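Local coordinates for ancylostoma secreted protein 1 (Necator americanus, PDB 3NT8) that is a two-CAP-domain protein probably associated with the transition of infective hookworm larvae to parasitism, at residues S91-A94 with A100-T103; Q80-A85 with S174-G179; G125-A130 with S150-S155; P113-K118 with C162-C167; S35-F40 with L72-A77. One frame throughout, in Å; residues are numbered along the deposited sequence.

Contact 1: S91-A94 with A100-T103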
# COMPACT_ATOMS: atom_id res chain seq x y z
N SER A 91 -10.15 0.36 26.04
CA SER A 91 -9.87 1.64 25.32
C SER A 91 -8.75 1.50 24.27
O SER A 91 -7.80 0.76 24.48
CB SER A 91 -9.48 2.73 26.31
OG SER A 91 -10.60 3.09 27.12
N GLY A 92 -8.87 2.22 23.16
CA GLY A 92 -7.82 2.22 22.15
C GLY A 92 -7.88 1.05 21.21
O GLY A 92 -8.92 0.42 21.05
N PHE A 93 -6.73 0.77 20.59
CA PHE A 93 -6.59 -0.27 19.56
C PHE A 93 -5.99 -1.59 20.08
O PHE A 93 -5.16 -1.61 21.02
CB PHE A 93 -5.80 0.25 18.36
CG PHE A 93 -6.50 1.35 17.60
CD1 PHE A 93 -7.70 1.10 16.92
CD2 PHE A 93 -5.97 2.63 17.55
CE1 PHE A 93 -8.34 2.12 16.21
CE2 PHE A 93 -6.61 3.66 16.85
CZ PHE A 93 -7.79 3.41 16.18
N ALA A 94 -6.41 -2.68 19.46
CA ALA A 94 -6.06 -4.02 19.91
C ALA A 94 -4.59 -4.34 19.66
O ALA A 94 -4.01 -5.12 20.40
CB ALA A 94 -6.95 -5.04 19.24
N ALA A 100 -5.67 -3.36 9.88
CA ALA A 100 -6.12 -2.07 10.38
C ALA A 100 -7.41 -2.29 11.22
O ALA A 100 -8.10 -3.27 11.05
CB ALA A 100 -6.37 -1.15 9.21
N GLN A 101 -7.70 -1.39 12.13
CA GLN A 101 -8.80 -1.56 13.02
C GLN A 101 -9.70 -0.33 13.14
O GLN A 101 -9.23 0.77 13.23
CB GLN A 101 -8.30 -1.96 14.43
CG GLN A 101 -9.40 -2.14 15.46
CD GLN A 101 -8.86 -2.64 16.79
OE1 GLN A 101 -7.65 -2.61 17.05
NE2 GLN A 101 -9.74 -3.05 17.64
N ASN A 102 -11.00 -0.59 13.15
CA ASN A 102 -12.04 0.37 13.41
C ASN A 102 -12.73 -0.01 14.72
O ASN A 102 -13.01 -1.18 14.97
CB ASN A 102 -13.06 0.32 12.28
CG ASN A 102 -12.79 1.33 11.17
OD1 ASN A 102 -11.90 2.14 11.27
ND2 ASN A 102 -13.56 1.24 10.10
N THR A 103 -13.03 0.99 15.55
CA THR A 103 -13.52 0.75 16.90
C THR A 103 -14.54 1.82 17.36
O THR A 103 -14.47 3.03 16.96
CB THR A 103 -12.34 0.61 17.94
OG1 THR A 103 -12.89 0.16 19.18
CG2 THR A 103 -11.65 1.95 18.18
O HOH W 1 -9.30 -2.84 20.60
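The Phe93 ring and the Gln101 side-chain amide are the two flat groups here, with their planes 55° apart. The amide carbon of Gln101 sits at the edge of the ring and in its plane, with Phe93 CD1 to Gln101 CD at 3.9 Å. Further along the same ring, Phe93 CE1 comes within 3.4 Å of the backbone Gln101 O. The methyl of Thr103 also meets this corner, Phe93 CE1 to Thr103 CG2 being 3.9 Å. Both of these approach the ring obliquely. The Phe93 and Gln101 side chains run past each other in opposite directions. Gln101 is stretched out, with CG anti to the backbone N (chi1 179°) and CD anti again beyond it, which carries the amide across to the loop backbone.

There Gln101 OE1 accepts Ala94 N at 2.7 Å. The bond is nearly straight at the hydrogen, 165°, and the donor is tilted a little from the carbonyl plane. The Ala94 methyl lies beside the same oxygen, CB to Gln101 OE1 3.3 Å. The other end of the amide is also held. Gln101 NE2 donates to water 1 at 3.0 Å, and this water makes a weak bond to Gly92 O. NE2 also bonds to Ser174 OG on the neighbouring strand 170-177. These partners at both ends fix which way the amide is flipped.

The contact lies at the surface. It folds the loop after helix 76-85 back on strand 100-107, an outermost strand of the sheet in the alpha-beta-alpha sandwich of the CAP fold.

Contact 2: Q80-A85 with S174-G179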
# COMPACT_ATOMS: atom_id res chain seq x y z
N GLN A 80 -11.92 -14.08 15.13
CA GLN A 80 -11.69 -14.73 16.44
C GLN A 80 -10.65 -13.96 17.20
O GLN A 80 -10.76 -13.79 18.41
CB GLN A 80 -11.22 -16.19 16.25
CG GLN A 80 -10.92 -16.93 17.62
CD GLN A 80 -12.19 -17.21 18.43
OE1 GLN A 80 -13.12 -17.86 17.96
NE2 GLN A 80 -12.22 -16.69 19.66
N GLN A 81 -9.61 -13.55 16.50
CA GLN A 81 -8.56 -12.79 17.15
C GLN A 81 -9.07 -11.47 17.72
O GLN A 81 -8.74 -11.12 18.83
CB GLN A 81 -7.37 -12.58 16.20
CG GLN A 81 -6.15 -12.11 16.94
CD GLN A 81 -4.86 -12.21 16.13
OE1 GLN A 81 -4.86 -12.61 14.94
NE2 GLN A 81 -3.75 -11.86 16.78
N LEU A 82 -9.89 -10.76 16.96
CA LEU A 82 -10.44 -9.51 17.40
C LEU A 82 -11.40 -9.74 18.60
O LEU A 82 -11.43 -8.94 19.56
CB LEU A 82 -11.15 -8.82 16.24
CG LEU A 82 -11.98 -7.59 16.57
CD1 LEU A 82 -11.04 -6.56 17.10
CD2 LEU A 82 -12.67 -7.07 15.35
N GLN A 83 -12.16 -10.83 18.52
CA GLN A 83 -13.08 -11.14 19.61
C GLN A 83 -12.34 -11.35 20.94
O GLN A 83 -12.80 -10.89 21.98
CB GLN A 83 -13.95 -12.34 19.25
CG GLN A 83 -14.93 -12.72 20.37
CD GLN A 83 -16.20 -11.92 20.27
OE1 GLN A 83 -16.98 -12.17 19.40
NE2 GLN A 83 -16.40 -10.96 21.16
N ASP A 84 -11.20 -12.05 20.88
CA ASP A 84 -10.36 -12.32 22.05
C ASP A 84 -9.78 -11.04 22.65
O ASP A 84 -9.45 -11.00 23.83
CB ASP A 84 -9.23 -13.31 21.70
CG ASP A 84 -9.75 -14.67 21.38
OD1 ASP A 84 -10.79 -15.06 21.94
OD2 ASP A 84 -9.11 -15.38 20.58
N ALA A 85 -9.69 -9.98 21.85
CA ALA A 85 -9.00 -8.78 22.28
C ALA A 85 -9.89 -7.77 22.94
O ALA A 85 -9.42 -6.87 23.64
CB ALA A 85 -8.22 -8.16 21.15
N SER A 174 -16.30 -3.48 16.80
CA SER A 174 -14.97 -3.31 16.19
C SER A 174 -14.86 -4.19 14.93
O SER A 174 -15.48 -5.20 14.85
CB SER A 174 -13.80 -3.59 17.17
OG SER A 174 -12.52 -3.24 16.58
N CYS A 175 -14.08 -3.76 13.96
CA CYS A 175 -13.83 -4.52 12.72
C CYS A 175 -12.38 -4.29 12.44
O CYS A 175 -11.86 -3.21 12.70
CB CYS A 175 -14.66 -3.99 11.51
SG CYS A 175 -16.42 -4.26 11.52
N ILE A 176 -11.73 -5.34 11.92
CA ILE A 176 -10.35 -5.29 11.46
C ILE A 176 -10.30 -5.67 9.99
O ILE A 176 -11.19 -6.37 9.50
CB ILE A 176 -9.37 -6.24 12.26
CG1 ILE A 176 -9.98 -7.61 12.47
CG2 ILE A 176 -8.96 -5.67 13.57
CD1 ILE A 176 -8.96 -8.58 12.87
N TYR A 177 -9.27 -5.19 9.29
CA TYR A 177 -9.23 -5.24 7.81
C TYR A 177 -7.83 -5.57 7.40
O TYR A 177 -6.90 -5.03 7.97
CB TYR A 177 -9.58 -3.86 7.21
CG TYR A 177 -10.89 -3.31 7.68
CD1 TYR A 177 -12.03 -3.36 6.86
CD2 TYR A 177 -10.98 -2.65 8.88
CE1 TYR A 177 -13.21 -2.80 7.29
CE2 TYR A 177 -12.17 -2.08 9.29
CZ TYR A 177 -13.27 -2.16 8.48
OH TYR A 177 -14.47 -1.67 8.89
N ASN A 178 -7.65 -6.43 6.40
CA ASN A 178 -6.34 -6.80 5.95
C ASN A 178 -5.69 -5.77 4.98
O ASN A 178 -4.77 -6.12 4.22
CB ASN A 178 -6.36 -8.18 5.28
CG ASN A 178 -7.11 -8.18 3.91
OD1 ASN A 178 -7.95 -7.31 3.65
ND2 ASN A 178 -6.82 -9.18 3.07
N GLY A 179 -6.18 -4.53 5.00
CA GLY A 179 -5.55 -3.47 4.22
C GLY A 179 -5.57 -2.21 5.05
O GLY A 179 -6.47 -2.02 5.91
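This is a buried apolar contact between a helix and a strand, made where helix 76-85 lies on one face of the first CAP domain's sheet. Leu82 does the work from the helix. Ser174 and Ile176 receive it on strand 170-177. The axes of helix 80-85 and strand 174-177 approach to 9.0 Å and run at 139° to each other.

Leu82 points at the strand and puts both methyls on it. With chi1 at 170° the fork extends away from the helix and reaches the strand. Leu82 CD2 settles on the strand backbone, 3.4 Å from Ser174 O and 3.8 Å from Cys175 CA. The other methyl, Leu82 CD1, rests by the hydroxyl at 3.7 Å from Ser174 OG. Below the fork, Leu82 CB meets the tip of the isoleucine, CD1 of Ile176, at 4.0 Å. Ile176 CG1 lies at the same 4.0 Å from Leu82 CD2. One leucine therefore spans two strand residues that face the same way.

The CAP fold is an alpha-beta-alpha sandwich, and this is one of its two helix-on-sheet interfaces. Cys175, between Ser174 and Ile176, points away to the other face, where it forms a disulfide with Cys162 of the adjacent strand.

The Ser174 hydroxyl is buried but satisfied: it bonds to Asn102 O of strand 100-107. At the outer side of the helix, Gln80 NE2 donates to Asp84 OD1 at 3.1 Å, one turn on. Asp84 OD1 lies in the plane of the Gln80 amide, but the amide N-H meets it from above the carboxylate plane.

Contact 3: G125-A130 with S150-S155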
# COMPACT_ATOMS: atom_id res chain seq x y z
N GLY A 125 -21.94 5.33 11.29
CA GLY A 125 -21.10 6.33 11.97
C GLY A 125 -19.65 6.34 11.44
O GLY A 125 -19.06 7.42 11.21
N TRP A 126 -19.07 5.16 11.26
CA TRP A 126 -17.75 5.01 10.59
C TRP A 126 -17.77 5.55 9.18
O TRP A 126 -16.89 6.30 8.78
CB TRP A 126 -17.29 3.55 10.57
CG TRP A 126 -16.95 3.01 11.89
CD1 TRP A 126 -16.61 3.74 13.03
CD2 TRP A 126 -16.83 1.62 12.28
NE1 TRP A 126 -16.34 2.88 14.06
CE2 TRP A 126 -16.49 1.59 13.65
CE3 TRP A 126 -16.98 0.42 11.61
CZ2 TRP A 126 -16.28 0.40 14.36
CZ3 TRP A 126 -16.80 -0.76 12.34
CH2 TRP A 126 -16.46 -0.76 13.70
N TRP A 127 -18.81 5.16 8.45
CA TRP A 127 -18.97 5.49 7.06
C TRP A 127 -19.20 7.02 6.80
O TRP A 127 -18.82 7.52 5.72
CB TRP A 127 -20.10 4.59 6.46
CG TRP A 127 -20.14 4.69 4.88
CD1 TRP A 127 -20.94 5.50 4.13
CD2 TRP A 127 -19.25 4.04 3.95
NE1 TRP A 127 -20.65 5.35 2.79
CE2 TRP A 127 -19.60 4.47 2.65
CE3 TRP A 127 -18.21 3.10 4.09
CZ2 TRP A 127 -18.98 4.00 1.52
CZ3 TRP A 127 -17.58 2.64 2.96
CH2 TRP A 127 -17.95 3.10 1.69
N SER A 128 -19.71 7.77 7.79
CA SER A 128 -20.23 9.11 7.61
C SER A 128 -19.07 10.10 7.46
O SER A 128 -19.29 11.27 7.25
CB SER A 128 -21.25 9.54 8.71
OG SER A 128 -20.67 9.56 10.02
N GLY A 129 -17.83 9.59 7.63
CA GLY A 129 -16.61 10.34 7.44
C GLY A 129 -16.62 11.14 6.15
O GLY A 129 -16.35 12.34 6.16
N ALA A 130 -17.01 10.49 5.05
CA ALA A 130 -16.87 11.04 3.74
C ALA A 130 -17.93 12.06 3.43
O ALA A 130 -17.65 13.05 2.75
CB ALA A 130 -16.91 9.95 2.76
N SER A 150 -11.85 5.31 5.55
CA SER A 150 -10.73 4.77 4.76
C SER A 150 -10.52 3.27 4.86
O SER A 150 -10.33 2.62 3.82
CB SER A 150 -9.42 5.54 5.05
OG SER A 150 -8.79 5.18 6.27
N ASN A 151 -10.64 2.70 6.07
CA ASN A 151 -10.63 1.26 6.28
C ASN A 151 -11.81 0.55 5.65
O ASN A 151 -11.64 -0.53 5.12
CB ASN A 151 -10.52 0.82 7.78
CG ASN A 151 -9.29 1.41 8.45
OD1 ASN A 151 -8.23 1.39 7.86
ND2 ASN A 151 -9.45 1.99 9.65
N MET A 152 -12.97 1.18 5.67
CA MET A 152 -14.17 0.54 5.10
C MET A 152 -14.12 0.48 3.58
O MET A 152 -14.58 -0.50 2.99
CB MET A 152 -15.44 1.26 5.56
CG MET A 152 -15.65 1.25 7.04
SD MET A 152 -17.32 1.77 7.60
CE MET A 152 -18.38 0.57 6.74
N VAL A 153 -13.54 1.50 2.95
CA VAL A 153 -13.66 1.74 1.52
C VAL A 153 -12.44 1.30 0.76
O VAL A 153 -12.49 1.18 -0.50
CB VAL A 153 -14.03 3.27 1.22
CG1 VAL A 153 -12.81 4.11 1.17
CG2 VAL A 153 -14.73 3.43 -0.08
N TYR A 154 -11.32 1.03 1.46
CA TYR A 154 -10.05 0.85 0.79
C TYR A 154 -10.06 -0.25 -0.25
O TYR A 154 -10.25 -1.41 0.06
CB TYR A 154 -8.91 0.62 1.81
CG TYR A 154 -7.53 0.68 1.19
CD1 TYR A 154 -7.08 1.86 0.57
CD2 TYR A 154 -6.69 -0.43 1.20
CE1 TYR A 154 -5.78 1.92 -0.03
CE2 TYR A 154 -5.44 -0.37 0.66
CZ TYR A 154 -5.00 0.79 0.02
OH TYR A 154 -3.74 0.78 -0.51
N SER A 155 -9.79 0.10 -1.48
CA SER A 155 -10.06 -0.79 -2.62
C SER A 155 -9.28 -2.10 -2.62
O SER A 155 -9.85 -3.09 -3.05
CB SER A 155 -9.90 -0.02 -3.90
OG SER A 155 -8.56 0.35 -4.15
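Gly125 O accepts the hydroxyl of Ser128, OG to O 2.9 Å, and weakly Ser128 N as well, in the helical segment whose Trp126 and Trp127 press on Met152 and Val153. The hydroxyl comes in tilted 34° from the carbonyl plane.

The sulfur of Met152 is wedged between the two tryptophans. Met152 SD lies 3.5 Å from Trp126 CB. It sits at the edge of the Trp126 five-membered ring, 5.5 Å from the centroid, and at the edge of the Trp127 six-membered ring, 5.3 Å from the centroid. Both are Met-aromatic contacts, made near the ring planes. The bend at chi3 (58°) brings the terminal methyl back to the other tryptophan, with Met152 CE to Trp127 CE3 at 3.7 Å.

In the CAP domain this joins two helices, 119-127 and 147-153, which also border the sheet: Trp126 touches strands 100-107 and 170-177. Helix 34-52 adjoins the pair too, since Trp127 rests on Ala47 and Val51.

The benzo edge of Trp127 runs along the second helix. Met152 CB lies in the plane of that ring, 3.6 Å from Trp127 CE3. Beyond it, Val153 CG2 meets Trp127 CH2 at 3.7 Å, approaching obliquely, with the two side chains crossing at about a right angle. The first torsion of Trp127, near trans at -169°, turns the benzo edge of the indole toward both residues. Its NE1 is tied down by Glu56 OE2. The Trp126 NE1 makes a weak bond to Thr103 O.

Contact 4: P113-K118 with C162-C167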
# COMPACT_ATOMS: atom_id res chain seq x y z
N PRO A 113 -29.29 -5.75 26.10
CA PRO A 113 -29.88 -7.07 25.97
C PRO A 113 -29.95 -7.51 24.48
O PRO A 113 -30.08 -8.69 24.22
CB PRO A 113 -31.28 -6.88 26.58
CG PRO A 113 -31.60 -5.39 26.29
CD PRO A 113 -30.28 -4.73 26.51
N ASP A 114 -29.86 -6.57 23.53
CA ASP A 114 -29.80 -6.93 22.11
C ASP A 114 -28.72 -6.13 21.37
O ASP A 114 -29.02 -5.16 20.63
CB ASP A 114 -31.15 -6.74 21.47
CG ASP A 114 -31.26 -7.43 20.15
OD1 ASP A 114 -30.30 -8.15 19.80
OD2 ASP A 114 -32.29 -7.28 19.48
N PRO A 115 -27.45 -6.51 21.58
CA PRO A 115 -26.35 -5.75 20.98
C PRO A 115 -26.33 -5.70 19.43
O PRO A 115 -25.70 -4.82 18.86
CB PRO A 115 -25.09 -6.46 21.51
CG PRO A 115 -25.55 -7.80 21.85
CD PRO A 115 -26.97 -7.70 22.30
N SER A 116 -27.00 -6.61 18.74
CA SER A 116 -27.03 -6.59 17.29
C SER A 116 -27.62 -5.27 16.72
O SER A 116 -27.31 -4.86 15.59
CB SER A 116 -27.73 -7.86 16.79
OG SER A 116 -29.06 -7.93 17.32
N VAL A 117 -28.42 -4.56 17.52
CA VAL A 117 -29.07 -3.33 16.99
C VAL A 117 -28.12 -2.15 16.90
O VAL A 117 -28.45 -1.11 16.29
CB VAL A 117 -30.39 -2.96 17.70
CG1 VAL A 117 -31.37 -4.16 17.58
CG2 VAL A 117 -30.13 -2.57 19.17
N LYS A 118 -26.94 -2.34 17.48
CA LYS A 118 -25.91 -1.34 17.41
C LYS A 118 -24.96 -1.56 16.24
O LYS A 118 -24.00 -0.77 16.06
CB LYS A 118 -25.15 -1.27 18.73
CG LYS A 118 -25.91 -0.56 19.82
CD LYS A 118 -25.91 0.97 19.62
CE LYS A 118 -26.86 1.62 20.56
NZ LYS A 118 -26.83 3.09 20.37
N CYS A 162 -15.17 -8.90 12.05
CA CYS A 162 -15.80 -8.01 13.05
C CYS A 162 -16.37 -8.83 14.24
O CYS A 162 -16.69 -10.03 14.06
CB CYS A 162 -16.91 -7.13 12.44
SG CYS A 162 -16.64 -6.24 10.90
N ALA A 163 -16.53 -8.16 15.39
CA ALA A 163 -17.06 -8.71 16.61
C ALA A 163 -17.53 -7.58 17.55
O ALA A 163 -17.02 -6.48 17.45
CB ALA A 163 -15.96 -9.62 17.29
N TYR A 164 -18.56 -7.82 18.39
CA TYR A 164 -18.90 -6.92 19.51
C TYR A 164 -18.76 -7.69 20.84
O TYR A 164 -18.65 -8.90 20.83
CB TYR A 164 -20.27 -6.27 19.37
CG TYR A 164 -21.40 -7.27 19.23
CD1 TYR A 164 -21.81 -8.08 20.32
CD2 TYR A 164 -21.99 -7.48 18.01
CE1 TYR A 164 -22.81 -9.04 20.18
CE2 TYR A 164 -22.97 -8.44 17.85
CZ TYR A 164 -23.37 -9.22 18.94
OH TYR A 164 -24.33 -10.17 18.78
N LYS A 165 -18.64 -6.98 21.97
CA LYS A 165 -18.65 -7.56 23.30
C LYS A 165 -19.40 -6.64 24.24
O LYS A 165 -19.10 -5.46 24.26
CB LYS A 165 -17.24 -7.75 23.82
CG LYS A 165 -17.12 -8.48 25.13
CD LYS A 165 -17.56 -9.93 25.05
CE LYS A 165 -17.32 -10.55 26.47
NZ LYS A 165 -17.50 -12.05 26.57
N VAL A 166 -20.37 -7.18 24.99
CA VAL A 166 -21.03 -6.45 26.07
C VAL A 166 -20.19 -6.49 27.39
O VAL A 166 -19.68 -7.53 27.80
CB VAL A 166 -22.49 -6.98 26.32
CG1 VAL A 166 -23.17 -6.24 27.43
CG2 VAL A 166 -23.32 -6.84 25.05
N CYS A 167 -20.01 -5.33 28.04
CA CYS A 167 -19.35 -5.32 29.34
C CYS A 167 -20.23 -4.61 30.34
O CYS A 167 -19.97 -3.46 30.68
CB CYS A 167 -17.98 -4.65 29.26
SG CYS A 167 -16.87 -5.40 28.12
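Pro115 leads with its CB over one face of the Tyr164 ring. The carbon stands 3.7 Å above the ring plane, set toward the rim, and 4.0 Å from the centroid. This is a CH-pi contact. The same CB also touches the next inward-facing residue of the strand, 4.0 Å from Val166 CG2. At the tip of the proline ring, Pro115 CG comes down on the rim of the tyrosine, 3.4 Å from Tyr164 CE1. It lies farther from the hydroxyl, with Pro115 CG to Tyr164 OH at 4.1 Å.

Here a short 3-10 turn, 115-118, lies against strand 159-167 just before helix 119-127. It packs on the sheet of the CAP sandwich, on the face that also meets helix 34-52. Tyr164 turns toward that face, its CG lying between the backbone N and the carbonyl carbon (chi1 57°). Its hydroxyl bonds to Asp36 OD2 of helix 34-52.

The turn has its own ties. Ser116 OG donates to Asp114 OD1 at 2.8 Å, from above the carboxylate plane. Lys118 N reaches back to Pro115 O at 3.1 Å. The Lys118 side chain makes a cation-pi contact with Trp106.

Contact 5: S35-F40 with L72-A77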
# COMPACT_ATOMS: atom_id res chain seq x y z
N SER A 35 -26.03 -14.04 11.61
CA SER A 35 -26.85 -12.94 11.20
C SER A 35 -26.10 -11.63 11.40
O SER A 35 -26.26 -10.68 10.63
CB SER A 35 -28.17 -12.96 12.00
OG SER A 35 -28.90 -11.86 11.59
N ASP A 36 -25.27 -11.60 12.45
CA ASP A 36 -24.39 -10.48 12.71
C ASP A 36 -23.28 -10.42 11.68
O ASP A 36 -22.97 -9.36 11.21
CB ASP A 36 -23.75 -10.62 14.09
CG ASP A 36 -24.77 -10.52 15.22
OD1 ASP A 36 -25.83 -9.89 15.06
OD2 ASP A 36 -24.46 -11.05 16.29
N ARG A 37 -22.70 -11.56 11.35
CA ARG A 37 -21.61 -11.58 10.42
C ARG A 37 -22.12 -11.12 9.06
O ARG A 37 -21.36 -10.57 8.28
CB ARG A 37 -21.01 -12.96 10.28
CG ARG A 37 -20.41 -13.49 11.51
CD ARG A 37 -20.12 -14.98 11.39
NE ARG A 37 -19.26 -15.42 12.49
CZ ARG A 37 -19.73 -15.97 13.59
NH1 ARG A 37 -21.03 -16.22 13.68
NH2 ARG A 37 -18.89 -16.31 14.55
N GLN A 38 -23.37 -11.44 8.74
CA GLN A 38 -23.93 -11.15 7.46
C GLN A 38 -24.24 -9.66 7.48
O GLN A 38 -24.07 -9.03 6.50
CB GLN A 38 -25.16 -12.03 7.24
CG GLN A 38 -25.75 -11.95 5.83
CD GLN A 38 -24.91 -12.73 4.84
OE1 GLN A 38 -24.75 -13.95 5.00
NE2 GLN A 38 -24.31 -12.05 3.86
N ALA A 39 -24.63 -9.08 8.62
CA ALA A 39 -24.89 -7.65 8.64
C ALA A 39 -23.60 -6.77 8.56
O ALA A 39 -23.63 -5.74 7.94
CB ALA A 39 -25.76 -7.27 9.81
N PHE A 40 -22.52 -7.17 9.22
CA PHE A 40 -21.22 -6.57 8.99
C PHE A 40 -20.77 -6.68 7.54
O PHE A 40 -20.36 -5.69 6.93
CB PHE A 40 -20.17 -7.22 9.89
CG PHE A 40 -20.26 -6.81 11.33
CD1 PHE A 40 -20.13 -5.48 11.70
CD2 PHE A 40 -20.47 -7.77 12.31
CE1 PHE A 40 -20.21 -5.14 13.05
CE2 PHE A 40 -20.52 -7.46 13.63
CZ PHE A 40 -20.40 -6.15 14.01
N LEU A 72 -15.27 -7.65 -0.07
CA LEU A 72 -14.72 -8.31 1.12
C LEU A 72 -15.29 -9.70 1.31
O LEU A 72 -16.47 -9.93 1.05
CB LEU A 72 -15.01 -7.43 2.38
CG LEU A 72 -14.51 -5.96 2.31
CD1 LEU A 72 -14.71 -5.09 3.60
CD2 LEU A 72 -13.02 -5.99 1.98
N SER A 73 -14.45 -10.62 1.76
CA SER A 73 -14.90 -11.92 2.27
C SER A 73 -14.68 -11.96 3.75
O SER A 73 -13.73 -11.35 4.28
CB SER A 73 -14.06 -13.02 1.65
OG SER A 73 -14.22 -12.93 0.26
N TRP A 74 -15.56 -12.64 4.45
CA TRP A 74 -15.35 -12.86 5.90
C TRP A 74 -14.15 -13.73 6.29
O TRP A 74 -13.86 -14.73 5.64
CB TRP A 74 -16.64 -13.42 6.52
CG TRP A 74 -16.69 -13.33 8.00
CD1 TRP A 74 -16.32 -14.31 8.90
CD2 TRP A 74 -17.16 -12.22 8.76
NE1 TRP A 74 -16.52 -13.86 10.17
CE2 TRP A 74 -17.06 -12.59 10.12
CE3 TRP A 74 -17.67 -10.94 8.43
CZ2 TRP A 74 -17.41 -11.73 11.16
CZ3 TRP A 74 -18.03 -10.07 9.46
CH2 TRP A 74 -17.91 -10.49 10.81
N ASP A 75 -13.45 -13.40 7.38
CA ASP A 75 -12.35 -14.27 7.77
C ASP A 75 -12.50 -14.73 9.22
O ASP A 75 -12.54 -13.89 10.12
CB ASP A 75 -11.01 -13.58 7.48
CG ASP A 75 -9.82 -14.48 7.77
OD1 ASP A 75 -9.25 -15.03 6.82
OD2 ASP A 75 -9.45 -14.63 8.94
N CYS A 76 -12.59 -16.04 9.47
CA CYS A 76 -12.94 -16.50 10.83
C CYS A 76 -11.83 -16.22 11.84
O CYS A 76 -12.11 -15.91 13.00
CB CYS A 76 -13.38 -17.95 10.89
SG CYS A 76 -14.87 -18.29 9.90
N ALA A 77 -10.59 -16.34 11.36
CA ALA A 77 -9.41 -16.20 12.13
C ALA A 77 -9.27 -14.76 12.51
O ALA A 77 -8.88 -14.44 13.65
CB ALA A 77 -8.20 -16.66 11.30
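Trp74 lies across the first turns of helix 34-52, where that helix packs beside edge strand 73-74 of the sheet in the alpha-beta-alpha CAP sandwich. The contact is buried, and the Cys27-Cys76 disulfide lies next to it.

The CH-pi part comes from Arg37. Its CB stands over one face of the Trp74 six-membered ring, 3.9 Å from the centroid and only 9° off the ring normal. The next carbon, Arg37 CG, is closer to the rim, 3.5 Å from Trp74 CZ2. The arginine chain is extended from CG to NE and crosses the indole at about a right angle. This carries the guanidinium past the pyrrole side, where Trp74 NE1 lies in the guanidinium plane at its edge. The two planes are 77° apart, so the charged group does not stack on the indole.

The polar part lies at this same end and is shared. Glu79 takes Trp74 NE1 on OE1 and forms a salt bridge with Arg37 NH2 through OE2. Arg37 NH1 has a second carboxylate, Asp34. These bonds hold both the indole and the guanidinium in place, and the two carboxylates probably balance the arginine charge in this buried place.

The backbone of the helix also borders the indole, with Arg37 O 3.6 Å from Trp74 CZ3.

The apolar part is at the opposite end of the indole from NE1. Phe40 CB meets it at the edge, near the ring plane, 3.6 Å from Trp74 CZ3. Phe40 CD2 follows at 4.0 Å from Trp74 CH2.

How the contacts relate
All five contacts lie in the first CAP domain. Contact 5 comes first along the chain. Contacts 1, 3 and 4 all fall inside the long loop closed by contact 2, and contact 3 is nested again within contact 4. One four-stranded sheet, ordered 73-74, 159-167, 170-177, 100-107, is reached by contacts 1, 2, 4 and 5. Contacts 2 and 5 share helix 76-85. Contacts 1 and 2 are closest, with centres about 9 Å apart. Contacts 3 and 4 are farthest, about 20 Å between centres. The Cys162-Cys175 disulfide links contacts 4 and 2. Together they sample both faces of the sheet, with helix 76-85 on one side and helices 34-52, 119-127 and 147-153 on the other.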